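PDB 6Y43: angiopoietin-related protein 6 from Homo sapiens, which probably acts as a secreted growth factor of the angiopoietin-like family, carrying a calcium-binding fibrinogen-like globe domain. Local coordinates for residues Val50-Gln55 and Glu78-Leu83; Asn60-Trp65 and Tyr165-Trp170; Arg107-His112 and His133-Asp138. All blocks are in the same frame, centred on the assembly; numbering follows the deposited sequence.

Interaction 1 (Val50-Gln55 and Glu78-Leu83); sequences VIQRRQ and EYWLGL. With EDO (1,2-ethanediol), chain C.
Glu78 OE2 accepts the backbone N-H of Gln55 at 2.8 Å, nearly straight (174°) and on the anti lone pair of the oxygen; the N-H groups of Asp56 and Gly57 converge on the same atom. OE1 takes Val59 N and a water that also binds Arg54 NH2, while Arg54 NE stays 4.0 Å from OE2, beyond a salt bridge. An alanine in place of Glu78 would probably leave this row of N-H groups without its acceptor and let the turn after the strand drift. Before the turn the strands pair through Arg53 and Tyr79, Arg53 N reaching Tyr79 O at 3.0 Å, and Leu81 N then meets Ile51 O at 2.9 Å. A water links Ile51 O to Gly82 N and lies over the centre of one face of the Trp80 indole. With CG between its backbone N and carbonyl carbon (chi1 73°), Tyr79 lays its ring beside Val50, whose CG1 is 3.8 Å from CZ, and its hydroxyl is shared between Trp38 N and a weak bond to Val50 O. Arg53 NH2, bonded to Gly77 O, lies at the edge of that ring. On the other sheet face Gln52 CG abuts the indole edge, 3.6 Å from Trp80 CE3. Ile51 and Gln52 together face Met215, a classic beta bulge in the central antiparallel sheet of the fibrinogen C-terminal globular domain.

Interaction 2 (Asn60-Trp65 and Tyr165-Trp170); sequences NFFTTW and YQRGGW. With EDO (1,2-ethanediol), chain D.
Phe62 and Arg167 form a cation-pi stack that joins the loop between strand 48-54 and helix 65-70 to the chain just after helix 162-166. The guanidinium lies nearly flat on the ring, its plane turned by only 12°, with Arg167 CZ 3.7 Å from the Phe62 centroid. NH2 does most of the touching, sitting over the ring 3.3 Å from Phe62 CE2. Bends at chi2 and chi3 (-59° and -65°) fold the arginine chain back, and a hydrogen bond from NH1 to Leu164 O fixes the rotation of the group. Arg167 leaves the helix with positive phi. The helix follows closely on the calcium ligands of the fibrinogen-like domain, and its Cys162 is disulfide-bonded to Cys175. On the other side of the contact, Phe62 is the centre of an inverse gamma turn, closed by a weak bond from Thr63 N to Phe61 O. The backbones do not bond directly: Tyr68 OH bridges Phe61 O and Gly169 N. On the ring face opposite the guanidinium lies an ethanediol, probably from the crystallisation liquor, its C2 3.5 Å from Phe62 CD1; its O2 donates to Thr63 O at 2.6 Å and its O1 to Gly168 O at 2.8 Å.

Interaction 3 (Arg107-His112 and His133-Asp138); sequences RGARAH and HGDAGD
His112 and His133, which bury the most surface here, face each other as an antiparallel hydrogen-bonded pair with both imidazoles on one side of the sheet. The rings are almost parallel, 5° apart, but slid so far that they barely overlap. What sits over the His133 ring is instead the CB of His112, a CH-pi contact 3.4 Å from the centroid. CG of His133 stands between its backbone N and carbonyl carbon (chi1 53°), which brings the ring's face against His112 CB. The carbonyl of His133 is gripped twice: His112 N arrives at 2.7 Å nearly in line with the C=O, and His112 ND1 at 3.0 Å comes from above the carbonyl plane, while the oxygen stays close to the plane of the His112 ring. With ND1 donating and NE2 bonded to Glu44 OE1, His112 could well be protonated. His133 NE2 bonds to Asp114 OD1, so each ring is tied to a carboxylate. This pair closes the ladder between strands 108-118 and 127-133, the latter at the edge of the domain's antiparallel sheet; beyond it segment 133-138 leaves strand geometry at Gly134 and turns at Asp135 and Ala136. A CB on Gly134 would strike Arg110 O and Ala111 CA, and at these backbone angles also the carbonyl O of His133. Asp135 then stands in for a strand carbonyl, its OD1 receiving Arg110 N at 2.7 Å, and Ala136 N returns a bond to Arg110 O at 2.9 Å from above the carbonyl plane. The guanidinium of Arg110 heads elsewhere, to a salt bridge with Glu44. Ala136 presses its methyl between two others, CB lying 3.8 Å from Ala109 CB and 4.1 Å from Ala111 CB, where Trp200 packs against both Ala111 and Ala136.

In the fold
Interactions 1 and 2 touch through Phe61, which makes a cation-pi contact with Arg54; Arg54 NE is 3.4 Å from Phe61 CE1. Two further residues connect them: Asn181 bonds Gln52 NE2 on one side and Gly169 O on the other, and Tyr68 takes Trp80 NE1 on its carbonyl while its hydroxyl serves interaction 2. The calcium ion held by Asp154, Asp156, Tyr158 and Gly160 is about 13 Å from Gly169. Interaction 3 reaches the same sheet as interaction 1, with centres about 18 Å apart, and its centre is about 24 Å from that of interaction 2. In sequence it is nested within the loop that interaction 2 closes.

Interaction 1 (Val50-Gln55 and Glu78-Leu83)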
loop_
_atom_site.group_PDB
_atom_site.type_symbol
_atom_site.label_atom_id
_atom_site.label_comp_id
_atom_site.label_asym_id
_atom_site.label_seq_id
_atom_site.Cartn_x
_atom_site.Cartn_y
_atom_site.Cartn_z
ATOM N N VAL A 50 6.827 -1.254 4.572
ATOM C CA VAL A 50 6.167 -0.542 3.485
ATOM C C VAL A 50 5.851 -1.531 2.369
ATOM O O VAL A 50 6.743 -2.227 1.874
ATOM C CB VAL A 50 7.054 0.605 2.980
ATOM C CG1 VAL A 50 6.448 1.248 1.733
ATOM C CG2 VAL A 50 7.252 1.634 4.082
ATOM N N ILE A 51 4.585 -1.551 1.932
ATOM C CA ILE A 51 4.175 -2.368 0.788
ATOM C C ILE A 51 3.810 -1.549 -0.438
ATOM O O ILE A 51 3.674 -2.130 -1.528
ATOM C CB ILE A 51 3.016 -3.324 1.135
ATOM C CG1 ILE A 51 1.716 -2.566 1.427
ATOM C CG2 ILE A 51 3.389 -4.172 2.333
ATOM C CD1 ILE A 51 0.503 -3.452 1.461
ATOM N N GLN A 52 3.719 -0.230 -0.313
ATOM C CA GLN A 52 3.373 0.657 -1.408
ATOM C C GLN A 52 3.837 2.039 -1.010
ATOM O O GLN A 52 3.689 2.414 0.158
ATOM C CB GLN A 52 1.861 0.677 -1.654
ATOM C CG GLN A 52 1.483 1.440 -2.888
ATOM C CD GLN A 52 0.983 2.843 -2.613
ATOM O OE1 GLN A 52 1.107 3.360 -1.500
ATOM N NE2 GLN A 52 0.409 3.472 -3.643
ATOM N N ARG A 53 4.415 2.781 -1.955
ATOM C CA ARG A 53 4.781 4.163 -1.663
ATOM C C ARG A 53 4.773 4.986 -2.934
ATOM O O ARG A 53 5.305 4.553 -3.968
ATOM C CB ARG A 53 6.161 4.271 -1.008
ATOM C CG ARG A 53 6.511 5.688 -0.625
ATOM C CD ARG A 53 7.687 5.707 0.367
ATOM N NE ARG A 53 8.795 4.931 -0.156
ATOM C CZ ARG A 53 9.762 4.387 0.574
ATOM N NH1 ARG A 53 9.785 4.529 1.884
ATOM N NH2 ARG A 53 10.700 3.691 -0.028
ATOM N N ARG A 54 4.182 6.172 -2.839
ATOM C CA ARG A 54 4.203 7.196 -3.874
ATOM C C ARG A 54 4.820 8.473 -3.323
ATOM O O ARG A 54 4.506 8.875 -2.202
ATOM C CB ARG A 54 2.802 7.569 -4.336
ATOM C CG ARG A 54 1.847 6.423 -4.632
ATOM C CD ARG A 54 2.424 5.518 -5.689
ATOM N NE ARG A 54 2.558 6.137 -7.006
ATOM C CZ ARG A 54 1.579 6.255 -7.894
ATOM N NH1 ARG A 54 0.357 5.839 -7.602
ATOM N NH2 ARG A 54 1.809 6.792 -9.090
ATOM N N GLN A 55 5.632 9.153 -4.131
ATOM C CA GLN A 55 6.263 10.362 -3.610
ATOM C C GLN A 55 6.860 11.264 -4.681
ATOM O O GLN A 55 7.174 12.425 -4.392
ATOM C CB GLN A 55 7.354 10.003 -2.601
ATOM C CG GLN A 55 8.530 9.228 -3.217
ATOM C CD GLN A 55 9.527 8.737 -2.176
ATOM O OE1 GLN A 55 9.155 8.431 -1.045
ATOM N NE2 GLN A 55 10.795 8.693 -2.547
ATOM N N GLU A 78 9.763 4.904 -4.877
ATOM C CA GLU A 78 8.394 4.474 -5.136
ATOM C C GLU A 78 8.392 2.992 -5.453
ATOM O O GLU A 78 9.255 2.499 -6.196
ATOM C CB GLU A 78 7.798 5.257 -6.295
ATOM C CG GLU A 78 7.555 6.708 -5.997
ATOM C CD GLU A 78 6.651 7.336 -7.055
ATOM O OE1 GLU A 78 6.674 6.857 -8.211
ATOM O OE2 GLU A 78 5.921 8.288 -6.727
ATOM N N TYR A 79 7.434 2.269 -4.883
ATOM C CA TYR A 79 7.344 0.864 -5.231
ATOM C C TYR A 79 6.020 0.263 -4.800
ATOM O O TYR A 79 5.242 0.868 -4.060
ATOM C CB TYR A 79 8.499 0.047 -4.646
ATOM C CG TYR A 79 8.517 -0.250 -3.153
ATOM C CD1 TYR A 79 9.032 0.668 -2.253
ATOM C CD2 TYR A 79 8.102 -1.483 -2.655
ATOM C CE1 TYR A 79 9.121 0.374 -0.903
ATOM C CE2 TYR A 79 8.168 -1.766 -1.316
ATOM C CZ TYR A 79 8.702 -0.833 -0.448
ATOM O OH TYR A 79 8.803 -1.122 0.875
ATOM N N TRP A 80 5.798 -0.951 -5.309
ATOM C CA TRP A 80 4.681 -1.829 -4.980
ATOM C C TRP A 80 5.290 -3.190 -4.675
ATOM O O TRP A 80 5.897 -3.801 -5.556
ATOM C CB TRP A 80 3.711 -1.933 -6.164
ATOM C CG TRP A 80 2.621 -2.940 -6.012
ATOM C CD1 TRP A 80 2.517 -4.150 -6.645
ATOM C CD2 TRP A 80 1.425 -2.797 -5.220
ATOM N NE1 TRP A 80 1.347 -4.788 -6.259
ATOM C CE2 TRP A 80 0.672 -3.973 -5.382
ATOM C CE3 TRP A 80 0.952 -1.802 -4.356
ATOM C CZ2 TRP A 80 -0.564 -4.172 -4.743
ATOM C CZ3 TRP A 80 -0.255 -2.011 -3.704
ATOM C CH2 TRP A 80 -1.001 -3.191 -3.910
ATOM N N LEU A 81 5.133 -3.666 -3.437
ATOM C CA LEU A 81 5.847 -4.879 -3.037
ATOM C C LEU A 81 5.388 -6.088 -3.838
ATOM O O LEU A 81 6.194 -6.992 -4.111
ATOM C CB LEU A 81 5.672 -5.142 -1.541
ATOM C CG LEU A 81 6.459 -6.316 -0.963
ATOM C CD1 LEU A 81 7.971 -6.081 -1.200
ATOM C CD2 LEU A 81 6.149 -6.496 0.513
ATOM N N GLY A 82 4.105 -6.134 -4.199
ATOM C CA GLY A 82 3.540 -7.219 -4.985
ATOM C C GLY A 82 2.429 -7.951 -4.263
ATOM O O GLY A 82 2.525 -8.237 -3.066
ATOM N N LEU A 83 1.373 -8.285 -5.011
ATOM C CA LEU A 83 0.265 -9.013 -4.420
ATOM C C LEU A 83 0.709 -10.354 -3.853
ATOM O O LEU A 83 0.241 -10.768 -2.784
ATOM C CB LEU A 83 -0.820 -9.213 -5.463
ATOM C CG LEU A 83 -1.494 -7.918 -5.929
ATOM C CD1 LEU A 83 -2.146 -8.153 -7.291
ATOM C CD2 LEU A 83 -2.494 -7.378 -4.930
HETATM C C1 EDO C . 12.521 7.049 0.862
HETATM O O1 EDO C . 12.723 7.594 -0.451
HETATM C C2 EDO C . 11.664 7.995 1.689
HETATM O O2 EDO C . 10.343 7.948 1.145
HETATM O O HOH W 1 2.214 -4.352 -2.559
HETATM O O HOH W 2 4.525 7.281 -9.692
#

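Interaction 2 (Asn60-Trp65 and Tyr165-Trp170)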
loop_
_atom_site.group_PDB
_atom_site.type_symbol
_atom_site.label_atom_id
_atom_site.label_comp_id
_atom_site.label_asym_id
_atom_site.label_seq_id
_atom_site.Cartn_x
_atom_site.Cartn_y
_atom_site.Cartn_z
ATOM N N ASN A 60 6.092 3.948 -13.061
ATOM C CA ASN A 60 4.809 3.798 -13.741
ATOM C C ASN A 60 3.976 2.772 -12.991
ATOM O O ASN A 60 4.338 1.595 -12.945
ATOM C CB ASN A 60 5.042 3.359 -15.182
ATOM C CG ASN A 60 3.757 3.171 -15.952
ATOM O OD1 ASN A 60 3.670 2.290 -16.819
ATOM N ND2 ASN A 60 2.759 3.957 -15.635
ATOM N N PHE A 61 2.856 3.214 -12.413
ATOM C CA PHE A 61 1.913 2.323 -11.752
ATOM C C PHE A 61 0.795 1.868 -12.681
ATOM O O PHE A 61 -0.026 1.030 -12.282
ATOM C CB PHE A 61 1.320 3.006 -10.513
ATOM C CG PHE A 61 2.183 2.877 -9.276
ATOM C CD1 PHE A 61 3.401 3.525 -9.186
ATOM C CD2 PHE A 61 1.767 2.078 -8.217
ATOM C CE1 PHE A 61 4.202 3.384 -8.047
ATOM C CE2 PHE A 61 2.554 1.940 -7.063
ATOM C CZ PHE A 61 3.758 2.576 -6.989
ATOM N N PHE A 62 0.742 2.385 -13.906
ATOM C CA PHE A 62 -0.182 1.847 -14.915
ATOM C C PHE A 62 0.514 0.682 -15.615
ATOM O O PHE A 62 1.058 0.812 -16.706
ATOM C CB PHE A 62 -0.592 2.928 -15.905
ATOM C CG PHE A 62 -1.680 2.487 -16.868
ATOM C CD1 PHE A 62 -2.959 2.326 -16.418
ATOM C CD2 PHE A 62 -1.396 2.213 -18.208
ATOM C CE1 PHE A 62 -3.990 1.925 -17.279
ATOM C CE2 PHE A 62 -2.410 1.788 -19.079
ATOM C CZ PHE A 62 -3.707 1.649 -18.607
ATOM N N THR A 63 0.519 -0.485 -14.968
ATOM C CA THR A 63 1.347 -1.591 -15.452
ATOM C C THR A 63 0.602 -2.918 -15.333
ATOM O O THR A 63 -0.541 -2.963 -14.902
ATOM C CB THR A 63 2.692 -1.641 -14.715
ATOM O OG1 THR A 63 3.542 -2.631 -15.311
ATOM C CG2 THR A 63 2.516 -1.955 -13.250
ATOM N N THR A 64 1.300 -3.999 -15.697
ATOM C CA THR A 64 0.695 -5.299 -15.988
ATOM C C THR A 64 0.256 -6.032 -14.724
ATOM O O THR A 64 0.824 -5.852 -13.645
ATOM C CB THR A 64 1.676 -6.213 -16.740
ATOM O OG1 THR A 64 2.766 -6.600 -15.896
ATOM C CG2 THR A 64 2.252 -5.527 -17.982
ATOM N N TRP A 65 -0.734 -6.918 -14.887
ATOM C CA TRP A 65 -1.082 -7.847 -13.814
ATOM C C TRP A 65 0.162 -8.555 -13.286
ATOM O O TRP A 65 0.373 -8.651 -12.079
ATOM C CB TRP A 65 -2.113 -8.879 -14.302
ATOM C CG TRP A 65 -2.402 -9.923 -13.271
ATOM C CD1 TRP A 65 -1.860 -11.170 -13.201
ATOM C CD2 TRP A 65 -3.304 -9.813 -12.149
ATOM N NE1 TRP A 65 -2.351 -11.837 -12.112
ATOM C CE2 TRP A 65 -3.246 -11.029 -11.451
ATOM C CE3 TRP A 65 -4.154 -8.800 -11.670
ATOM C CZ2 TRP A 65 -4.015 -11.271 -10.304
ATOM C CZ3 TRP A 65 -4.919 -9.049 -10.539
ATOM C CH2 TRP A 65 -4.835 -10.261 -9.860
ATOM N N TYR A 165 -9.815 4.195 -16.409
ATOM C CA TYR A 165 -9.999 5.614 -16.155
ATOM C C TYR A 165 -9.185 6.107 -14.970
ATOM O O TYR A 165 -8.712 7.246 -14.997
ATOM C CB TYR A 165 -11.474 5.929 -15.903
ATOM C CG TYR A 165 -12.398 5.470 -17.016
ATOM C CD1 TYR A 165 -12.343 6.043 -18.274
ATOM C CD2 TYR A 165 -13.307 4.458 -16.794
ATOM C CE1 TYR A 165 -13.191 5.615 -19.292
ATOM C CE2 TYR A 165 -14.159 4.020 -17.805
ATOM C CZ TYR A 165 -14.089 4.601 -19.046
ATOM O OH TYR A 165 -14.935 4.159 -20.041
ATOM N N GLN A 166 -9.036 5.301 -13.913
ATOM C CA GLN A 166 -8.334 5.773 -12.719
ATOM C C GLN A 166 -6.888 5.315 -12.658
ATOM O O GLN A 166 -6.137 5.823 -11.822
ATOM C CB GLN A 166 -9.084 5.331 -11.473
ATOM C CG GLN A 166 -10.469 5.939 -11.421
ATOM C CD GLN A 166 -11.034 5.912 -10.042
ATOM O OE1 GLN A 166 -11.174 6.940 -9.391
ATOM N NE2 GLN A 166 -11.373 4.719 -9.582
ATOM N N ARG A 167 -6.475 4.408 -13.553
ATOM C CA ARG A 167 -5.096 4.147 -13.973
ATOM C C ARG A 167 -4.267 3.351 -12.977
ATOM O O ARG A 167 -3.069 3.224 -13.177
ATOM C CB ARG A 167 -4.348 5.446 -14.302
ATOM C CG ARG A 167 -5.113 6.450 -15.143
ATOM C CD ARG A 167 -5.534 5.894 -16.488
ATOM N NE ARG A 167 -4.384 5.602 -17.322
ATOM C CZ ARG A 167 -4.444 5.184 -18.582
ATOM N NH1 ARG A 167 -5.618 4.991 -19.174
ATOM N NH2 ARG A 167 -3.316 4.945 -19.248
ATOM N N GLY A 168 -4.861 2.772 -11.934
ATOM C CA GLY A 168 -4.129 1.937 -11.010
ATOM C C GLY A 168 -4.495 0.475 -11.178
ATOM O O GLY A 168 -5.394 0.087 -11.915
ATOM N N GLY A 169 -3.699 -0.375 -10.492
ATOM C CA GLY A 169 -4.183 -1.676 -10.073
ATOM C C GLY A 169 -4.762 -1.500 -8.680
ATOM O O GLY A 169 -4.137 -0.885 -7.814
ATOM N N TRP A 170 -5.984 -2.002 -8.472
ATOM C CA TRP A 170 -6.644 -1.717 -7.203
ATOM C C TRP A 170 -7.853 -2.616 -7.060
ATOM O O TRP A 170 -8.343 -3.190 -8.036
ATOM C CB TRP A 170 -7.058 -0.253 -7.151
ATOM C CG TRP A 170 -7.317 0.386 -5.798
ATOM C CD1 TRP A 170 -8.509 0.864 -5.344
ATOM C CD2 TRP A 170 -6.351 0.687 -4.775
ATOM N NE1 TRP A 170 -8.353 1.428 -4.107
ATOM C CE2 TRP A 170 -7.039 1.329 -3.728
ATOM C CE3 TRP A 170 -4.975 0.458 -4.641
ATOM C CZ2 TRP A 170 -6.402 1.758 -2.570
ATOM C CZ3 TRP A 170 -4.347 0.888 -3.493
ATOM C CH2 TRP A 170 -5.063 1.525 -2.467
HETATM C C1 EDO D . -3.266 -0.826 -14.475
HETATM O O1 EDO D . -4.595 -1.306 -14.249
HETATM C C2 EDO D . -2.846 -1.170 -15.908
HETATM O O2 EDO D . -2.850 -2.602 -16.050
#

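Interaction 3 (Arg107-His112 and His133-Asp138)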
loop_
_atom_site.group_PDB
_atom_site.type_symbol
_atom_site.label_atom_id
_atom_site.label_comp_id
_atom_site.label_asym_id
_atom_site.label_seq_id
_atom_site.Cartn_x
_atom_site.Cartn_y
_atom_site.Cartn_z
ATOM N N ARG A 107 0.156 18.957 5.103
ATOM C CA ARG A 107 -0.691 18.303 6.085
ATOM C C ARG A 107 -0.585 16.793 5.902
ATOM O O ARG A 107 -0.602 16.283 4.777
ATOM C CB ARG A 107 -2.149 18.747 5.941
ATOM C CG ARG A 107 -2.516 20.002 6.712
ATOM C CD ARG A 107 -4.031 20.137 6.815
ATOM N NE ARG A 107 -4.481 21.207 7.704
ATOM C CZ ARG A 107 -5.276 22.201 7.318
ATOM N NH1 ARG A 107 -5.682 22.279 6.058
ATOM N NH2 ARG A 107 -5.679 23.119 8.187
ATOM N N GLY A 108 -0.456 16.085 7.016
ATOM C CA GLY A 108 -0.373 14.650 7.014
ATOM C C GLY A 108 -1.617 14.033 7.615
ATOM O O GLY A 108 -2.322 14.665 8.404
ATOM N N ALA A 109 -1.914 12.796 7.249
ATOM C CA ALA A 109 -3.025 12.085 7.861
ATOM C C ALA A 109 -2.754 10.589 7.812
ATOM O O ALA A 109 -1.939 10.105 7.016
ATOM C CB ALA A 109 -4.350 12.436 7.172
ATOM N N ARG A 110 -3.442 9.854 8.690
ATOM C CA ARG A 110 -3.207 8.430 8.835
ATOM C C ARG A 110 -4.511 7.664 8.963
ATOM O O ARG A 110 -5.449 8.126 9.615
ATOM C CB ARG A 110 -2.329 8.150 10.068
ATOM C CG ARG A 110 -1.123 9.039 10.150
ATOM C CD ARG A 110 -0.267 8.672 11.354
ATOM N NE ARG A 110 0.833 9.611 11.555
ATOM C CZ ARG A 110 1.608 9.621 12.634
ATOM N NH1 ARG A 110 1.396 8.741 13.599
ATOM N NH2 ARG A 110 2.589 10.507 12.744
ATOM N N ALA A 111 -4.540 6.472 8.370
ATOM C CA ALA A 111 -5.634 5.524 8.527
ATOM C C ALA A 111 -5.053 4.202 9.013
ATOM O O ALA A 111 -3.951 3.814 8.604
ATOM C CB ALA A 111 -6.405 5.323 7.231
ATOM N N HIS A 112 -5.762 3.550 9.934
ATOM C CA HIS A 112 -5.373 2.261 10.476
ATOM C C HIS A 112 -6.508 1.263 10.295
ATOM O O HIS A 112 -7.680 1.612 10.479
ATOM C CB HIS A 112 -5.048 2.331 11.982
ATOM C CG HIS A 112 -4.116 3.429 12.370
ATOM N ND1 HIS A 112 -4.500 4.752 12.428
ATOM C CD2 HIS A 112 -2.823 3.395 12.772
ATOM C CE1 HIS A 112 -3.471 5.489 12.818
ATOM N NE2 HIS A 112 -2.441 4.691 13.027
ATOM N N HIS A 133 -9.575 2.945 12.334
ATOM C CA HIS A 133 -9.402 4.159 13.136
ATOM C C HIS A 133 -8.356 5.063 12.492
ATOM O O HIS A 133 -7.401 4.574 11.887
ATOM C CB HIS A 133 -9.004 3.827 14.592
ATOM C CG HIS A 133 -7.814 2.923 14.735
ATOM N ND1 HIS A 133 -6.597 3.353 15.222
ATOM C CD2 HIS A 133 -7.673 1.599 14.504
ATOM C CE1 HIS A 133 -5.752 2.340 15.262
ATOM N NE2 HIS A 133 -6.378 1.263 14.824
ATOM N N GLY A 134 -8.524 6.375 12.633
ATOM C CA GLY A 134 -7.482 7.300 12.209
ATOM C C GLY A 134 -8.043 8.663 11.863
ATOM O O GLY A 134 -9.246 8.852 11.734
ATOM N N ASP A 135 -7.125 9.630 11.681
ATOM C CA ASP A 135 -7.561 10.978 11.338
ATOM C C ASP A 135 -7.823 11.159 9.852
ATOM O O ASP A 135 -8.511 12.110 9.475
ATOM C CB ASP A 135 -6.558 12.038 11.852
ATOM C CG ASP A 135 -5.152 11.890 11.319
ATOM O OD1 ASP A 135 -4.785 10.829 10.837
ATOM O OD2 ASP A 135 -4.386 12.867 11.455
ATOM N N ALA A 136 -7.351 10.247 9.005
ATOM C CA ALA A 136 -7.513 10.426 7.573
ATOM C C ALA A 136 -8.971 10.300 7.154
ATOM O O ALA A 136 -9.397 10.937 6.182
ATOM C CB ALA A 136 -6.674 9.387 6.829
ATOM N N GLY A 137 -9.717 9.441 7.826
ATOM C CA GLY A 137 -11.025 9.048 7.324
ATOM C C GLY A 137 -10.954 7.689 6.644
ATOM O O GLY A 137 -9.900 7.264 6.154
ATOM N N ASP A 138 -12.084 6.982 6.628
ATOM C CA ASP A 138 -12.076 5.576 6.216
ATOM C C ASP A 138 -12.432 5.475 4.735
ATOM O O ASP A 138 -13.551 5.131 4.348
ATOM C CB ASP A 138 -13.018 4.748 7.078
ATOM C CG ASP A 138 -12.943 3.258 6.765
ATOM O OD1 ASP A 138 -12.127 2.853 5.895
ATOM O OD2 ASP A 138 -13.710 2.507 7.398
#